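Sts-2 protein (Mus musculus, PDB 3D4I) dephosphorylates its substrates through a histidine phosphatase domain with acid-dependent activity, and probably prolongs surface display of activated receptors by opposing CBL-mediated down-regulation. Local coordinates at residues Gly124-Glu127 / Trp131-Ser134. Residues are numbered along the deposited sequence; the frame is centred on the assembly and turned at random.
Sequences GIFE and WEAS
Phe126 and Glu132 carry the van der Waals packing of this contact. The far end of the phenyl ring, CE2 and CZ, meets the aliphatic part of the glutamate, with Phe126 CZ 3.7 Å from Glu132 CG and equally near its CD, while ring and carboxylate planes stand 50° apart. Glu127 joins in through its methylenes: its CB lies over the centre of the Phe126 ring and comes within 3.6 Å of Glu132 OE2. With CG of Glu132 beside its own backbone N (chi1 -62°), the bend at chi2 brings the carboxylate obliquely against Phe126 CZ and alongside Glu127 CB and CG. An alanine in place of Glu132 would probably uncover the end of the phenyl ring and deprive Arg99 of its salt bridge to OE2.

Glu127 OE1 lies near the plane of the Trp131 indole, at its edge, 3.4 Å from CE3, with carboxylate and indole planes 72° apart; its hydrogen bond goes to Ser204.

Both segments belong to the loop between strand 119-121 and helix 143-148 of the histidine phosphatase fold. His202, Arg99 and Glu127 gather here, consistent with the active site of this superfamily; Glu132, paired with Arg99 and packed on Glu127, is then probably a second-shell residue.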
ATOM      1  N   GLY A 124       6.234   7.340 -27.269  1.00 19.53           N
ATOM      2  CA  GLY A 124       5.120   6.863 -28.090  1.00 18.78           C
ATOM      3  C   GLY A 124       4.020   6.155 -27.298  1.00 19.29           C
ATOM      4  O   GLY A 124       2.919   5.949 -27.819  1.00 17.62           O
ATOM      5  N   ILE A 125       4.299   5.814 -26.039  1.00 18.70           N
ATOM      6  CA  ILE A 125       3.258   5.255 -25.153  1.00 19.49           C
ATOM      7  C   ILE A 125       2.887   6.210 -24.012  1.00 19.75           C
ATOM      8  O   ILE A 125       2.294   5.793 -23.023  1.00 17.98           O
ATOM      9  CB  ILE A 125       3.616   3.810 -24.604  1.00 19.59           C
ATOM     10  CG1 ILE A 125       4.851   3.844 -23.680  1.00 20.39           C
ATOM     11  CG2 ILE A 125       3.752   2.825 -25.791  1.00 20.95           C
ATOM     12  CD1 ILE A 125       5.328   2.449 -23.109  1.00 19.17           C
ATOM     13  N   PHE A 126       3.238   7.498 -24.167  1.00 19.43           N
ATOM     14  CA  PHE A 126       2.762   8.528 -23.256  1.00 19.14           C
ATOM     15  C   PHE A 126       1.238   8.667 -23.362  1.00 19.30           C
ATOM     16  O   PHE A 126       0.620   8.169 -24.315  1.00 18.79           O
ATOM     17  CB  PHE A 126       3.452   9.860 -23.552  1.00 19.68           C
ATOM     18  CG  PHE A 126       3.108  10.959 -22.577  1.00 18.97           C
ATOM     19  CD1 PHE A 126       3.484  10.869 -21.238  1.00 20.51           C
ATOM     20  CD2 PHE A 126       2.437  12.087 -23.008  1.00 19.80           C
ATOM     21  CE1 PHE A 126       3.169  11.882 -20.339  1.00 20.64           C
ATOM     22  CE2 PHE A 126       2.120  13.111 -22.128  1.00 19.21           C
ATOM     23  CZ  PHE A 126       2.505  13.012 -20.783  1.00 19.95           C
ATOM     24  N   GLU A 127       0.635   9.329 -22.377  1.00 18.73           N
ATOM     25  CA  GLU A 127      -0.795   9.616 -22.381  1.00 19.82           C
ATOM     26  C   GLU A 127      -1.212  10.405 -23.625  1.00 20.21           C
ATOM     27  O   GLU A 127      -0.403  11.133 -24.203  1.00 20.59           O
ATOM     28  CB  GLU A 127      -1.134  10.407 -21.090  1.00 20.11           C
ATOM     29  CG  GLU A 127      -2.602  10.758 -20.874  1.00 20.57           C
ATOM     30  CD  GLU A 127      -3.462   9.527 -20.683  1.00 19.73           C
ATOM     31  OE1 GLU A 127      -3.901   8.970 -21.696  1.00 19.81           O
ATOM     32  OE2 GLU A 127      -3.692   9.117 -19.516  1.00 22.01           O
ATOM     33  N   TRP A 131      -5.292  14.920 -22.748  1.00 22.97           N
ATOM     34  CA  TRP A 131      -5.505  14.810 -21.307  1.00 23.45           C
ATOM     35  C   TRP A 131      -4.321  15.263 -20.471  1.00 24.27           C
ATOM     36  O   TRP A 131      -4.291  15.020 -19.263  1.00 24.90           O
ATOM     37  CB  TRP A 131      -5.906  13.375 -20.929  1.00 22.67           C
ATOM     38  CG  TRP A 131      -7.186  12.978 -21.569  1.00 21.77           C
ATOM     39  CD1 TRP A 131      -8.222  13.813 -21.931  1.00 20.94           C
ATOM     40  CD2 TRP A 131      -7.588  11.657 -21.932  1.00 20.86           C
ATOM     41  NE1 TRP A 131      -9.239  13.081 -22.490  1.00 21.12           N
ATOM     42  CE2 TRP A 131      -8.876  11.755 -22.500  1.00 21.43           C
ATOM     43  CE3 TRP A 131      -6.987  10.389 -21.823  1.00 21.80           C
ATOM     44  CZ2 TRP A 131      -9.580  10.638 -22.955  1.00 21.88           C
ATOM     45  CZ3 TRP A 131      -7.692   9.271 -22.282  1.00 21.18           C
ATOM     46  CH2 TRP A 131      -8.980   9.410 -22.837  1.00 21.49           C
ATOM     47  N   GLU A 132      -3.364  15.934 -21.109  1.00 24.74           N
ATOM     48  CA  GLU A 132      -2.180  16.458 -20.430  1.00 25.85           C
ATOM     49  C   GLU A 132      -1.978  17.936 -20.764  1.00 27.25           C
ATOM     50  O   GLU A 132      -2.510  18.433 -21.756  1.00 26.80           O
ATOM     51  CB  GLU A 132      -0.935  15.651 -20.805  1.00 25.25           C
ATOM     52  CG  GLU A 132      -0.987  14.172 -20.409  1.00 24.99           C
ATOM     53  CD  GLU A 132      -0.565  13.909 -18.973  1.00 24.24           C
ATOM     54  OE1 GLU A 132       0.071  14.775 -18.335  1.00 29.05           O
ATOM     55  OE2 GLU A 132      -0.875  12.820 -18.464  1.00 23.68           O
ATOM     56  N   ALA A 133      -1.235  18.643 -19.915  1.00 29.61           N
ATOM     57  CA  ALA A 133      -0.887  20.049 -20.191  1.00 31.88           C
ATOM     58  C   ALA A 133      -0.036  20.149 -21.447  1.00 33.56           C
ATOM     59  O   ALA A 133       0.809  19.293 -21.690  1.00 33.52           O
ATOM     60  CB  ALA A 133      -0.145  20.668 -19.000  1.00 32.25           C
ATOM     61  N   SER A 134      -0.252  21.197 -22.242  1.00 35.45           N
ATOM     62  CA  SER A 134       0.457  21.350 -23.522  1.00 37.48           C
ATOM     63  C   SER A 134       1.969  21.358 -23.364  1.00 38.23           C
ATOM     64  O   SER A 134       2.685  20.844 -24.225  1.00 39.16           O
ATOM     65  CB  SER A 134       0.004  22.613 -24.250  1.00 37.40           C
ATOM     66  OG  SER A 134      -1.409  22.685 -24.252  1.00 40.03           O
TER